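Local coordinates for NAD-dependent epimerase/dehydratase (Methanobrevibacter ruminantium, PDB 6DNT), which probably interconverts UDP-N-acetylglucosamine and its C4 epimer with bound NAD, and is captured here with the bacterial cell-wall intermediate UDP-N-acetylmuramic acid, at residues Tyr187-His192 and Leu197-Leu202; Gly158-Met163 and Glu167-Leu172; Ser50-Ala55 and Glu252-Asn257; Ala261-Asn266 and Asp317-Lys322. All blocks are in the same frame, centred on the assembly; numbering follows the deposited sequence.

Contact 1: Tyr187-His192 and Leu197-Leu202; sequences YLKSFH and LDYVAL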
loop_
_atom_site.group_PDB
_atom_site.type_symbol
_atom_site.label_atom_id
_atom_site.label_comp_id
_atom_site.label_asym_id
_atom_site.label_seq_id
_atom_site.Cartn_x
_atom_site.Cartn_y
_atom_site.Cartn_z
ATOM N N TYR A 187 -3.051 5.011 -1.999
ATOM C CA TYR A 187 -3.403 5.469 -3.342
ATOM C C TYR A 187 -4.303 6.698 -3.281
ATOM O O TYR A 187 -4.110 7.648 -4.067
ATOM C CB TYR A 187 -4.061 4.376 -4.162
ATOM C CG TYR A 187 -3.147 3.602 -5.070
ATOM C CD1 TYR A 187 -2.237 4.247 -5.917
ATOM C CD2 TYR A 187 -3.241 2.222 -5.147
ATOM C CE1 TYR A 187 -1.439 3.530 -6.784
ATOM C CE2 TYR A 187 -2.452 1.494 -6.021
ATOM C CZ TYR A 187 -1.546 2.166 -6.838
ATOM O OH TYR A 187 -0.780 1.493 -7.744
ATOM N N LEU A 188 -5.280 6.702 -2.369
ATOM C CA LEU A 188 -6.182 7.857 -2.267
ATOM C C LEU A 188 -5.413 9.123 -1.908
ATOM O O LEU A 188 -5.627 10.172 -2.518
ATOM C CB LEU A 188 -7.319 7.599 -1.285
ATOM C CG LEU A 188 -8.384 6.648 -1.828
ATOM C CD1 LEU A 188 -9.284 6.130 -0.707
ATOM C CD2 LEU A 188 -9.217 7.289 -2.927
ATOM N N LYS A 189 -4.504 9.017 -0.948
ATOM C CA LYS A 189 -3.632 10.149 -0.606
ATOM C C LYS A 189 -2.881 10.628 -1.857
ATOM O O LYS A 189 -2.883 11.832 -2.175
ATOM C CB LYS A 189 -2.680 9.769 0.538
ATOM C CG LYS A 189 -1.580 10.778 0.838
ATOM C CD LYS A 189 -2.120 12.161 1.180
ATOM C CE LYS A 189 -0.964 13.118 1.456
ATOM N NZ LYS A 189 -1.480 14.414 1.959
ATOM N N SER A 190 -2.287 9.701 -2.599
ATOM C CA SER A 190 -1.519 10.073 -3.777
ATOM C C SER A 190 -2.390 10.680 -4.877
ATOM O O SER A 190 -1.925 11.546 -5.631
ATOM C CB SER A 190 -0.715 8.890 -4.315
ATOM O OG SER A 190 -1.496 7.969 -5.058
ATOM N N PHE A 191 -3.631 10.220 -4.990
ATOM C CA PHE A 191 -4.566 10.769 -5.985
ATOM C C PHE A 191 -5.053 12.168 -5.588
ATOM O O PHE A 191 -5.313 12.994 -6.463
ATOM C CB PHE A 191 -5.733 9.806 -6.235
ATOM C CG PHE A 191 -5.461 8.772 -7.292
ATOM C CD1 PHE A 191 -4.278 8.048 -7.298
ATOM C CD2 PHE A 191 -6.399 8.514 -8.284
ATOM C CE1 PHE A 191 -4.032 7.094 -8.279
ATOM C CE2 PHE A 191 -6.151 7.574 -9.274
ATOM C CZ PHE A 191 -4.966 6.857 -9.264
ATOM N N HIS A 192 -5.173 12.425 -4.284
ATOM C CA HIS A 192 -5.471 13.771 -3.808
ATOM C C HIS A 192 -4.343 14.722 -4.198
ATOM O O HIS A 192 -4.585 15.794 -4.758
ATOM C CB HIS A 192 -5.722 13.783 -2.307
ATOM C CG HIS A 192 -6.026 15.145 -1.772
ATOM N ND1 HIS A 192 -7.258 15.740 -1.910
ATOM C CD2 HIS A 192 -5.251 16.032 -1.108
ATOM C CE1 HIS A 192 -7.231 16.940 -1.358
ATOM N NE2 HIS A 192 -6.025 17.140 -0.863
ATOM N N LEU A 197 -8.204 14.705 -6.264
ATOM C CA LEU A 197 -9.369 13.898 -5.919
ATOM C C LEU A 197 -9.622 13.970 -4.417
ATOM O O LEU A 197 -8.739 13.688 -3.629
ATOM C CB LEU A 197 -9.162 12.447 -6.346
ATOM C CG LEU A 197 -10.302 11.460 -6.059
ATOM C CD1 LEU A 197 -11.555 11.858 -6.826
ATOM C CD2 LEU A 197 -9.888 10.042 -6.435
ATOM N N ASP A 198 -10.831 14.356 -4.028
ATOM C CA ASP A 198 -11.193 14.437 -2.625
ATOM C C ASP A 198 -11.743 13.097 -2.154
ATOM O O ASP A 198 -12.405 12.393 -2.906
ATOM C CB ASP A 198 -12.217 15.552 -2.419
ATOM C CG ASP A 198 -11.598 16.942 -2.577
ATOM O OD1 ASP A 198 -10.352 17.079 -2.500
ATOM O OD2 ASP A 198 -12.371 17.891 -2.794
ATOM N N TYR A 199 -11.451 12.752 -0.911
ATOM C CA TYR A 199 -11.796 11.430 -0.400
ATOM C C TYR A 199 -11.872 11.419 1.111
ATOM O O TYR A 199 -11.245 12.238 1.778
ATOM C CB TYR A 199 -10.756 10.384 -0.842
ATOM C CG TYR A 199 -9.464 10.495 -0.054
ATOM C CD1 TYR A 199 -8.502 11.411 -0.409
ATOM C CD2 TYR A 199 -9.241 9.721 1.087
ATOM C CE1 TYR A 199 -7.331 11.550 0.320
ATOM C CE2 TYR A 199 -8.088 9.861 1.830
ATOM C CZ TYR A 199 -7.127 10.767 1.438
ATOM O OH TYR A 199 -5.954 10.902 2.160
ATOM N N VAL A 200 -12.633 10.465 1.638
ATOM C CA VAL A 200 -12.507 10.061 3.029
ATOM C C VAL A 200 -12.345 8.548 3.036
ATOM O O VAL A 200 -13.091 7.846 2.359
ATOM C CB VAL A 200 -13.715 10.462 3.888
ATOM C CG1 VAL A 200 -13.690 9.728 5.224
ATOM C CG2 VAL A 200 -13.753 11.972 4.129
ATOM N N ALA A 201 -11.357 8.065 3.786
ATOM C CA ALA A 201 -11.187 6.652 4.034
ATOM C C ALA A 201 -11.684 6.403 5.449
ATOM O O ALA A 201 -11.251 7.061 6.397
ATOM C CB ALA A 201 -9.723 6.269 3.893
ATOM N N LEU A 202 -12.605 5.466 5.593
ATOM C CA LEU A 202 -13.209 5.173 6.891
ATOM C C LEU A 202 -12.672 3.841 7.416
ATOM O O LEU A 202 -12.879 2.805 6.796
ATOM C CB LEU A 202 -14.729 5.128 6.750
ATOM C CG LEU A 202 -15.400 6.450 6.351
ATOM C CD1 LEU A 202 -16.858 6.231 5.998
ATOM C CD2 LEU A 202 -15.269 7.504 7.446
HETATM O O HOH W 1 -8.202 10.635 -3.762
#

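Contact 2: Gly158-Met163 and Glu167-Leu172; sequences GENPNM and ESENFL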
loop_
_atom_site.group_PDB
_atom_site.type_symbol
_atom_site.label_atom_id
_atom_site.label_comp_id
_atom_site.label_asym_id
_atom_site.label_seq_id
_atom_site.Cartn_x
_atom_site.Cartn_y
_atom_site.Cartn_z
ATOM N N GLY A 158 -2.939 -3.597 12.781
ATOM C CA GLY A 158 -2.324 -4.814 13.313
ATOM C C GLY A 158 -2.442 -4.901 14.822
ATOM O O GLY A 158 -3.426 -4.450 15.404
ATOM N N GLU A 159 -1.420 -5.460 15.449
ATOM C CA GLU A 159 -1.401 -5.685 16.889
ATOM C C GLU A 159 -0.708 -4.496 17.532
ATOM O O GLU A 159 0.498 -4.512 17.757
ATOM C CB GLU A 159 -0.693 -7.006 17.201
ATOM C CG GLU A 159 -0.872 -7.448 18.647
ATOM C CD GLU A 159 -0.135 -8.730 18.990
ATOM O OE1 GLU A 159 -0.283 -9.192 20.139
ATOM O OE2 GLU A 159 0.601 -9.271 18.137
ATOM N N ASN A 160 -1.480 -3.461 17.823
ATOM C CA ASN A 160 -0.940 -2.201 18.321
ATOM C C ASN A 160 -1.475 -1.994 19.726
ATOM O O ASN A 160 -2.690 -1.897 19.920
ATOM C CB ASN A 160 -1.347 -1.044 17.397
ATOM C CG ASN A 160 -0.667 0.276 17.753
ATOM O OD1 ASN A 160 -0.367 0.551 18.918
ATOM N ND2 ASN A 160 -0.434 1.104 16.745
ATOM N N PRO A 161 -0.574 -1.919 20.721
ATOM C CA PRO A 161 -1.025 -1.738 22.098
ATOM C C PRO A 161 -1.408 -0.300 22.475
ATOM O O PRO A 161 -1.922 -0.087 23.571
ATOM C CB PRO A 161 0.191 -2.203 22.905
ATOM C CG PRO A 161 1.349 -1.787 22.072
ATOM C CD PRO A 161 0.898 -1.961 20.637
ATOM N N ASN A 162 -1.186 0.678 21.601
ATOM C CA ASN A 162 -1.424 2.093 21.941
ATOM C C ASN A 162 -2.888 2.491 21.787
ATOM O O ASN A 162 -3.249 3.332 20.961
ATOM C CB ASN A 162 -0.537 2.997 21.087
ATOM C CG ASN A 162 0.923 2.637 21.200
ATOM O OD1 ASN A 162 1.407 2.344 22.293
ATOM N ND2 ASN A 162 1.631 2.623 20.073
ATOM N N MET A 163 -3.729 1.907 22.631
ATOM C CA MET A 163 -5.155 2.137 22.590
ATOM C C MET A 163 -5.528 3.267 23.554
ATOM O O MET A 163 -4.836 3.445 24.565
ATOM C CB MET A 163 -5.898 0.849 22.942
ATOM C CG MET A 163 -5.950 -0.124 21.775
ATOM S SD MET A 163 -6.477 -1.766 22.281
ATOM C CE MET A 163 -4.949 -2.368 23.002
ATOM N N GLU A 167 -5.743 7.615 14.466
ATOM C CA GLU A 167 -5.519 7.434 13.028
ATOM C C GLU A 167 -4.068 7.648 12.629
ATOM O O GLU A 167 -3.621 7.102 11.632
ATOM C CB GLU A 167 -6.416 8.358 12.199
ATOM C CG GLU A 167 -7.903 8.024 12.273
ATOM C CD GLU A 167 -8.655 8.748 13.382
ATOM O OE1 GLU A 167 -8.017 9.358 14.288
ATOM O OE2 GLU A 167 -9.904 8.695 13.353
ATOM N N SER A 168 -3.335 8.428 13.413
ATOM C CA SER A 168 -1.912 8.679 13.174
ATOM C C SER A 168 -0.967 7.503 13.425
ATOM O O SER A 168 0.212 7.604 13.112
ATOM C CB SER A 168 -1.463 9.879 14.023
ATOM O OG SER A 168 -1.764 9.660 15.392
ATOM N N GLU A 169 -1.444 6.403 14.020
ATOM C CA GLU A 169 -0.608 5.221 14.180
ATOM C C GLU A 169 -0.115 4.717 12.814
ATOM O O GLU A 169 -0.815 4.844 11.802
ATOM C CB GLU A 169 -1.351 4.103 14.924
ATOM C CG GLU A 169 -1.723 4.410 16.377
ATOM C CD GLU A 169 -0.524 4.572 17.307
ATOM O OE1 GLU A 169 0.430 3.777 17.234
ATOM O OE2 GLU A 169 -0.555 5.505 18.130
ATOM N N ASN A 170 1.095 4.175 12.789
ATOM C CA ASN A 170 1.632 3.547 11.593
ATOM C C ASN A 170 0.835 2.297 11.243
ATOM O O ASN A 170 0.191 1.686 12.096
ATOM C CB ASN A 170 3.095 3.152 11.794
ATOM C CG ASN A 170 4.035 4.342 11.749
ATOM O OD1 ASN A 170 4.831 4.546 12.655
ATOM N ND2 ASN A 170 3.963 5.117 10.679
ATOM N N PHE A 171 0.877 1.934 9.973
ATOM C CA PHE A 171 0.334 0.659 9.531
ATOM C C PHE A 171 1.190 -0.504 10.027
ATOM O O PHE A 171 2.434 -0.447 9.983
ATOM C CB PHE A 171 0.323 0.582 8.006
ATOM C CG PHE A 171 -0.577 1.577 7.325
ATOM C CD1 PHE A 171 -1.929 1.669 7.641
ATOM C CD2 PHE A 171 -0.088 2.382 6.304
ATOM C CE1 PHE A 171 -2.766 2.548 6.978
ATOM C CE2 PHE A 171 -0.923 3.267 5.637
ATOM C CZ PHE A 171 -2.261 3.364 5.974
ATOM N N LEU A 172 0.535 -1.576 10.458
ATOM C CA LEU A 172 1.227 -2.817 10.840
ATOM C C LEU A 172 0.422 -4.002 10.334
ATOM O O LEU A 172 -0.076 -4.808 11.124
ATOM C CB LEU A 172 1.396 -2.925 12.366
ATOM C CG LEU A 172 2.412 -2.067 13.094
ATOM C CD1 LEU A 172 2.275 -2.280 14.614
ATOM C CD2 LEU A 172 3.815 -2.402 12.610
HETATM O O HOH W 2 1.153 -6.250 13.999
HETATM O O HOH W 3 -0.428 0.304 14.148
HETATM O O HOH W 4 -2.957 5.633 19.319
#

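Contact 3: Ser50-Ala55 and Glu252-Asn257; sequences SHIVDA and EIAKAN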
loop_
_atom_site.group_PDB
_atom_site.type_symbol
_atom_site.label_atom_id
_atom_site.label_comp_id
_atom_site.label_asym_id
_atom_site.label_seq_id
_atom_site.Cartn_x
_atom_site.Cartn_y
_atom_site.Cartn_z
ATOM N N SER A 50 -25.689 -2.389 1.263
ATOM C CA SER A 50 -27.154 -2.400 1.153
ATOM C C SER A 50 -27.811 -1.402 2.102
ATOM O O SER A 50 -28.814 -0.800 1.762
ATOM C CB SER A 50 -27.731 -3.814 1.349
ATOM O OG SER A 50 -27.525 -4.284 2.678
ATOM N N HIS A 51 -27.234 -1.198 3.282
ATOM C CA HIS A 51 -27.767 -0.219 4.224
ATOM C C HIS A 51 -27.519 1.209 3.772
ATOM O O HIS A 51 -28.333 2.081 4.056
ATOM C CB HIS A 51 -27.208 -0.449 5.644
ATOM C CG HIS A 51 -27.747 -1.685 6.297
ATOM N ND1 HIS A 51 -28.989 -1.726 6.891
ATOM C CD2 HIS A 51 -27.234 -2.933 6.411
ATOM C CE1 HIS A 51 -29.208 -2.938 7.371
ATOM N NE2 HIS A 51 -28.158 -3.690 7.095
ATOM N N ILE A 52 -26.405 1.452 3.075
ATOM C CA ILE A 52 -26.124 2.767 2.487
ATOM C C ILE A 52 -27.118 3.056 1.362
ATOM O O ILE A 52 -27.685 4.156 1.309
ATOM C CB ILE A 52 -24.669 2.899 2.008
ATOM C CG1 ILE A 52 -23.732 2.885 3.224
ATOM C CG2 ILE A 52 -24.484 4.179 1.176
ATOM C CD1 ILE A 52 -22.304 2.543 2.895
ATOM N N VAL A 53 -27.327 2.075 0.490
ATOM C CA VAL A 53 -28.316 2.207 -0.580
ATOM C C VAL A 53 -29.683 2.524 0.012
ATOM O O VAL A 53 -30.337 3.442 -0.454
ATOM C CB VAL A 53 -28.407 0.972 -1.499
ATOM C CG1 VAL A 53 -29.520 1.168 -2.538
ATOM C CG2 VAL A 53 -27.085 0.736 -2.210
ATOM N N ASP A 54 -30.102 1.778 1.037
ATOM C CA ASP A 54 -31.415 2.022 1.674
ATOM C C ASP A 54 -31.560 3.462 2.137
ATOM O O ASP A 54 -32.636 4.054 2.012
ATOM C CB ASP A 54 -31.635 1.102 2.883
ATOM C CG ASP A 54 -31.912 -0.350 2.512
ATOM O OD1 ASP A 54 -32.216 -0.694 1.345
ATOM O OD2 ASP A 54 -31.835 -1.187 3.439
ATOM N N ALA A 55 -30.492 4.019 2.694
ATOM C CA ALA A 55 -30.536 5.351 3.286
ATOM C C ALA A 55 -30.544 6.474 2.245
ATOM O O ALA A 55 -30.988 7.590 2.540
ATOM C CB ALA A 55 -29.378 5.533 4.245
ATOM N N GLU A 252 -25.037 2.824 11.718
ATOM C CA GLU A 252 -24.138 3.908 12.068
ATOM C C GLU A 252 -23.026 4.054 11.028
ATOM O O GLU A 252 -22.636 5.162 10.697
ATOM C CB GLU A 252 -23.538 3.704 13.462
ATOM C CG GLU A 252 -24.560 3.640 14.588
ATOM C CD GLU A 252 -25.083 5.013 14.993
ATOM O OE1 GLU A 252 -25.481 5.793 14.113
ATOM O OE2 GLU A 252 -25.118 5.318 16.206
ATOM N N ILE A 253 -22.531 2.936 10.515
ATOM C CA ILE A 253 -21.548 2.958 9.422
ATOM C C ILE A 253 -22.141 3.654 8.185
ATOM O O ILE A 253 -21.469 4.472 7.550
ATOM C CB ILE A 253 -21.073 1.539 9.047
ATOM C CG1 ILE A 253 -20.321 0.882 10.216
ATOM C CG2 ILE A 253 -20.185 1.584 7.805
ATOM C CD1 ILE A 253 -19.068 1.603 10.671
ATOM N N ALA A 254 -23.392 3.336 7.863
ATOM C CA ALA A 254 -24.073 3.974 6.743
ATOM C C ALA A 254 -24.166 5.491 6.941
ATOM O O ALA A 254 -23.840 6.258 6.026
ATOM C CB ALA A 254 -25.440 3.356 6.517
ATOM N N LYS A 255 -24.558 5.920 8.142
ATOM C CA LYS A 255 -24.588 7.355 8.472
ATOM C C LYS A 255 -23.220 8.027 8.298
ATOM O O LYS A 255 -23.113 9.107 7.698
ATOM C CB LYS A 255 -25.088 7.590 9.902
ATOM C CG LYS A 255 -26.595 7.510 10.051
ATOM C CD LYS A 255 -27.034 7.929 11.454
ATOM C CE LYS A 255 -28.490 7.561 11.722
ATOM N NZ LYS A 255 -28.922 8.029 13.072
ATOM N N ALA A 256 -22.172 7.384 8.812
ATOM C CA ALA A 256 -20.806 7.904 8.679
ATOM C C ALA A 256 -20.397 8.053 7.217
ATOM O O ALA A 256 -19.724 9.011 6.863
ATOM C CB ALA A 256 -19.815 7.010 9.426
ATOM N N ASN A 257 -20.804 7.103 6.378
ATOM C CA ASN A 257 -20.518 7.186 4.952
ATOM C C ASN A 257 -21.149 8.434 4.344
ATOM O O ASN A 257 -20.489 9.203 3.635
ATOM C CB ASN A 257 -21.018 5.937 4.215
ATOM C CG ASN A 257 -19.954 4.875 4.093
ATOM O OD1 ASN A 257 -19.318 4.760 3.057
ATOM N ND2 ASN A 257 -19.742 4.108 5.155
#

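Contact 4: Ala261-Asn266 and Asp317-Lys322; sequences AESDYN and DKISFK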
loop_
_atom_site.group_PDB
_atom_site.type_symbol
_atom_site.label_atom_id
_atom_site.label_comp_id
_atom_site.label_asym_id
_atom_site.label_seq_id
_atom_site.Cartn_x
_atom_site.Cartn_y
_atom_site.Cartn_z
ATOM N N ALA A 261 -19.410 11.990 2.813
ATOM C CA ALA A 261 -19.631 12.472 1.453
ATOM C C ALA A 261 -19.948 13.959 1.460
ATOM O O ALA A 261 -19.489 14.694 0.587
ATOM C CB ALA A 261 -20.761 11.699 0.783
ATOM N N GLU A 262 -20.724 14.387 2.451
ATOM C CA GLU A 262 -21.174 15.781 2.580
ATOM C C GLU A 262 -20.134 16.711 3.214
ATOM O O GLU A 262 -20.263 17.928 3.103
ATOM C CB GLU A 262 -22.458 15.841 3.413
ATOM C CG GLU A 262 -23.627 15.083 2.800
ATOM C CD GLU A 262 -24.833 14.988 3.721
ATOM O OE1 GLU A 262 -24.669 14.923 4.965
ATOM O OE2 GLU A 262 -25.962 14.972 3.190
ATOM N N SER A 263 -19.126 16.143 3.872
ATOM C CA SER A 263 -18.092 16.902 4.582
ATOM C C SER A 263 -17.055 17.512 3.644
ATOM O O SER A 263 -16.819 16.986 2.549
ATOM C CB SER A 263 -17.365 15.972 5.572
ATOM O OG SER A 263 -16.284 16.621 6.243
ATOM N N ASP A 264 -16.434 18.612 4.080
ATOM C CA ASP A 264 -15.283 19.196 3.373
ATOM C C ASP A 264 -13.956 18.539 3.756
ATOM O O ASP A 264 -12.918 18.859 3.178
ATOM C CB ASP A 264 -15.183 20.711 3.630
ATOM C CG ASP A 264 -16.246 21.514 2.886
ATOM O OD1 ASP A 264 -16.800 21.037 1.869
ATOM O OD2 ASP A 264 -16.515 22.654 3.324
ATOM N N TYR A 265 -13.983 17.624 4.719
ATOM C CA TYR A 265 -12.776 16.968 5.193
ATOM C C TYR A 265 -12.243 15.934 4.189
ATOM O O TYR A 265 -13.017 15.170 3.613
ATOM C CB TYR A 265 -13.069 16.293 6.535
ATOM C CG TYR A 265 -11.900 15.552 7.112
ATOM C CD1 TYR A 265 -10.851 16.230 7.727
ATOM C CD2 TYR A 265 -11.844 14.166 7.048
ATOM C CE1 TYR A 265 -9.769 15.537 8.263
ATOM C CE2 TYR A 265 -10.771 13.473 7.567
ATOM C CZ TYR A 265 -9.747 14.148 8.176
ATOM O OH TYR A 265 -8.703 13.421 8.697
ATOM N N ASN A 266 -10.929 15.933 3.982
ATOM C CA ASN A 266 -10.244 14.854 3.254
ATOM C C ASN A 266 -9.291 14.151 4.189
ATOM O O ASN A 266 -8.500 14.799 4.863
ATOM C CB ASN A 266 -9.444 15.390 2.073
ATOM C CG ASN A 266 -10.322 16.028 1.043
ATOM O OD1 ASN A 266 -11.192 15.375 0.477
ATOM N ND2 ASN A 266 -10.132 17.331 0.817
ATOM N N ASP A 317 -15.569 14.072 14.789
ATOM C CA ASP A 317 -15.935 15.489 14.754
ATOM C C ASP A 317 -15.703 16.106 13.376
ATOM O O ASP A 317 -16.444 17.010 12.980
ATOM C CB ASP A 317 -15.149 16.305 15.804
ATOM C CG ASP A 317 -15.339 15.794 17.226
ATOM O OD1 ASP A 317 -16.249 14.975 17.467
ATOM O OD2 ASP A 317 -14.552 16.203 18.112
ATOM N N LYS A 318 -14.713 15.607 12.637
ATOM C CA LYS A 318 -14.420 16.093 11.277
ATOM C C LYS A 318 -15.561 15.906 10.289
ATOM O O LYS A 318 -15.632 16.639 9.310
ATOM C CB LYS A 318 -13.163 15.422 10.691
ATOM C CG LYS A 318 -11.867 15.639 11.462
ATOM C CD LYS A 318 -11.471 17.106 11.491
ATOM C CE LYS A 318 -10.026 17.292 11.938
ATOM N NZ LYS A 318 -9.820 16.838 13.339
ATOM N N ILE A 319 -16.431 14.923 10.521
ATOM C CA ILE A 319 -17.610 14.710 9.682
ATOM C C ILE A 319 -18.920 14.969 10.440
ATOM O O ILE A 319 -19.986 14.571 9.994
ATOM C CB ILE A 319 -17.597 13.306 9.025
ATOM C CG1 ILE A 319 -17.522 12.188 10.071
ATOM C CG2 ILE A 319 -16.411 13.191 8.074
ATOM C CD1 ILE A 319 -17.973 10.845 9.535
ATOM N N SER A 320 -18.825 15.669 11.570
ATOM C CA SER A 320 -19.970 15.961 12.437
ATOM C C SER A 320 -20.817 14.728 12.777
ATOM O O SER A 320 -22.043 14.794 12.771
ATOM C CB SER A 320 -20.835 17.057 11.801
ATOM O OG SER A 320 -20.034 18.190 11.492
ATOM N N PHE A 321 -20.154 13.611 13.081
ATOM C CA PHE A 321 -20.860 12.386 13.443
ATOM C C PHE A 321 -20.691 12.040 14.921
ATOM O O PHE A 321 -19.576 11.939 15.416
ATOM C CB PHE A 321 -20.402 11.225 12.563
ATOM C CG PHE A 321 -21.140 9.937 12.818
ATOM C CD1 PHE A 321 -22.541 9.910 12.933
ATOM C CD2 PHE A 321 -20.445 8.738 12.913
ATOM C CE1 PHE A 321 -23.213 8.716 13.159
ATOM C CE2 PHE A 321 -21.118 7.543 13.144
ATOM C CZ PHE A 321 -22.499 7.532 13.252
ATOM N N LYS A 322 -21.819 11.880 15.613
ATOM C CA LYS A 322 -21.854 11.416 17.000
ATOM C C LYS A 322 -22.686 10.138 17.006
ATOM O O LYS A 322 -23.909 10.204 16.930
ATOM C CB LYS A 322 -22.483 12.476 17.927
ATOM C CG LYS A 322 -21.533 13.588 18.366
ATOM C CD LYS A 322 -22.213 14.628 19.266
ATOM C CE LYS A 322 -21.259 15.725 19.725
ATOM N NZ LYS A 322 -21.912 16.754 20.580
#

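Contact 1: Tyr187-His192 and Leu197-Leu202
Tyr199 lies flat against helix 176-195, with Leu188 under its ring and Lys189 at its hydroxyl. Its CB touches Leu188 CD2. CG sits between the backbone N and the carbonyl carbon (chi1 75°), which swings the ring along the helix surface. Leu188 CB lies over the middle of one face, 3.8 Å from the centroid of the Tyr199 ring in a CH-pi contact. On one flank CD2 meets Leu188 CD1. On the other, Tyr199 CE1 is 3.6 Å from Leu188 O and has His192 CB at the ring edge. At the tip, Tyr199 OH comes within 3.7 Å of Lys189 CA, while the amine of that lysine turns to Glu193.

Polar links close the turn end. His192 ND1 donates to Leu197 O over 3.1 Å; the acceptor is in the imidazole plane, but the donor stands above the carbonyl plane. Leu197 N makes a weak bond of 3.4 Å to Phe191 O. A water donates to Leu188 O and Leu197 O, so the latter carbonyl has two partners.

The helix and strand axes run nearly antiparallel, at 167° and 9.3 Å. Together with strand 147-153, which is parallel to strand 199-208, they form the right-handed beta-alpha-beta crossover of a Rossmann-type fold; the same helix carries the NAD-binding residues Tyr177 and Lys181.

Contact 2: Gly158-Met163 and Glu167-Leu172
Two asparagine side chains converge on a single carboxylate oxygen: Asn160 ND2 lies 2.9 Å and Asn162 ND2 3.3 Å from Glu169 OE1. Both bonds are nearly straight, and OE1 lies close to the plane of each amide. The carboxylate, however, is approached from above its plane, by both donors on the same face. The amide of Asn160 is turned 76° against it and that of Asn162 54°. A bend at chi2 (-66°) curls the glutamate chain so that its end faces this pair.

The rotation of the Asn160 amide is fixed from both of its ends. Its OD1 accepts from Asn162 N at 2.8 Å, forming an Asx turn that also brings the second asparagine to the carboxylate. Its ND2 has a further partner, a water that in turn donates to Asn170 O and so links the two backbones through the side chain.

At the other end of the contact the meeting is mostly through backbone atoms, with Leu172 CD1 resting near Glu159 O. Gly158, with a positive phi, brings its CA to 3.1 Å from Leu172 O in a CA-H...O contact, and a water held by Glu159 N makes a weak bond to the same carbonyl.

Both segments belong to the long loop between strand 147-153 and helix 176-195. Phe171 packs on that helix at Ala182 and Leu186, Glu167 reaches strand 267-271, and Leu172 touches Lys189 of the second subunit.

Contact 3: Ser50-Ala55 and Glu252-Asn257
The helical segments 50-55 and 252-257 cross at -61°, their axes 8.8 Å apart at closest approach, and the backbones come nearest where the CA atoms of Ile52 and Ala254 are 4.9 Å from each other. Such an approach relies on a small residue at the crossing, and Ala254 supplies it: its CB is directed at the opposing helix and meets Ile52 CG1 at 3.7 Å. The alanine methyl also lies near His51 O, while the imidazole of His51 leads off to bond with Pro210 O.

Ile52 does most of the reaching. CG1 is anti to the carbonyl carbon (chi1 -67°), and the extended branch carries CD1 past Ala254 to the next turn of the facing helix. There CD1 rests against the amide of Asn257, 3.5 Å from Asn257 CG, and the two side chains meet at roughly a right angle.

That amide is held in place by polar bonds. Asn257 ND2 donates almost linearly (176°) to Ile253 O, 3.0 Å away in its own helix, and is also bonded to Tyr204 OH. Ile253 O thus accepts two donors, Asn257 N and ND2, from opposite faces of its carbonyl plane. The result is an apolar methyl laid on a buried amide whose nitrogen is bonded both to its own helix and to Tyr204 of strand 199-208.

Gly44 and Gly46 precede helix 47-56 and Gly49 lies in its first turn, a pattern consistent with the GxGxxG motif of NAD-binding Rossmann folds. Ile52 also lies close to Ile48 and Leu109, both NAD-binding, so the crossing packs behind the dinucleotide site.

Contact 4: Ala261-Asn266 and Asp317-Lys322
Ser263 and Lys318 meet where helix 250-262 gives way to loop, and the close-fitting part of the contact is built round one hydroxyl. Ser263 OG donates to Lys318 O over 3.1 Å and at the same time accepts from Tyr265 N over 2.9 Å, the latter bond closing an ST turn. With OG anti to the serine's own nitrogen (chi1 176°), the hydroxyl faces both partners. Beside it, Ile319 CG2 packs against Ser263 CB at 3.9 Å; this isoleucine is buried and continues onto Ser260 of the helix.

The outer half is of a different kind. Lys318 is exposed, and it is the aliphatic part of its chain that covers Tyr265. CB stands over one face, 3.9 Å from the centroid of the Tyr265 ring and displaced toward the rim in a CH-pi contact. Lys318 CG then passes Tyr265 CE1 at 3.8 Å, and Lys318 CD continues over the same face, above the CD1-CE1 side of the ring. A bend at chi2 keeps the chain on the ring, and a second at chi4 turns the amine off toward Asn315 OD1. No directional bond joins the two side chains, so this half relies on dispersion and on shielding the ring from water.

Lys147 NZ bonds to both Ser263 O and Tyr265 O, which would further steady the turn. The chemistry therefore divides the work: a hydroxyl that both gives and takes a hydrogen bond ties the helix end to the carbonyl of the 3-10 turn, while the lysine methylenes serve as an apolar lid.

How the contacts relate
Contacts 1, 3 and 4 form a continuous body, whereas contact 2 stands apart, its nearest atoms about 7 Å from contacts 1 and 4. Helix 250-262 serves both contact 3 and contact 4, and Phe321 CD2 lies 3.9 Å from Ala256 CB. Strand 199-208 links the rest: Tyr199 N makes a probable hydrogen bond to Asn266 OD1 at 3.0 Å, and Leu202 CD1 packs 3.7 Å from Asn257 ND2. The side chains of Asn257 and Leu188 are about 8 Å and 11 Å from bound NAD; the residue Gly158 of contact 2 lies about 10 Å from the bound UDP-N-acetylmuramic acid. Contacts 1 and 2 also both face the second subunit; contact 4 is remote from the known sites.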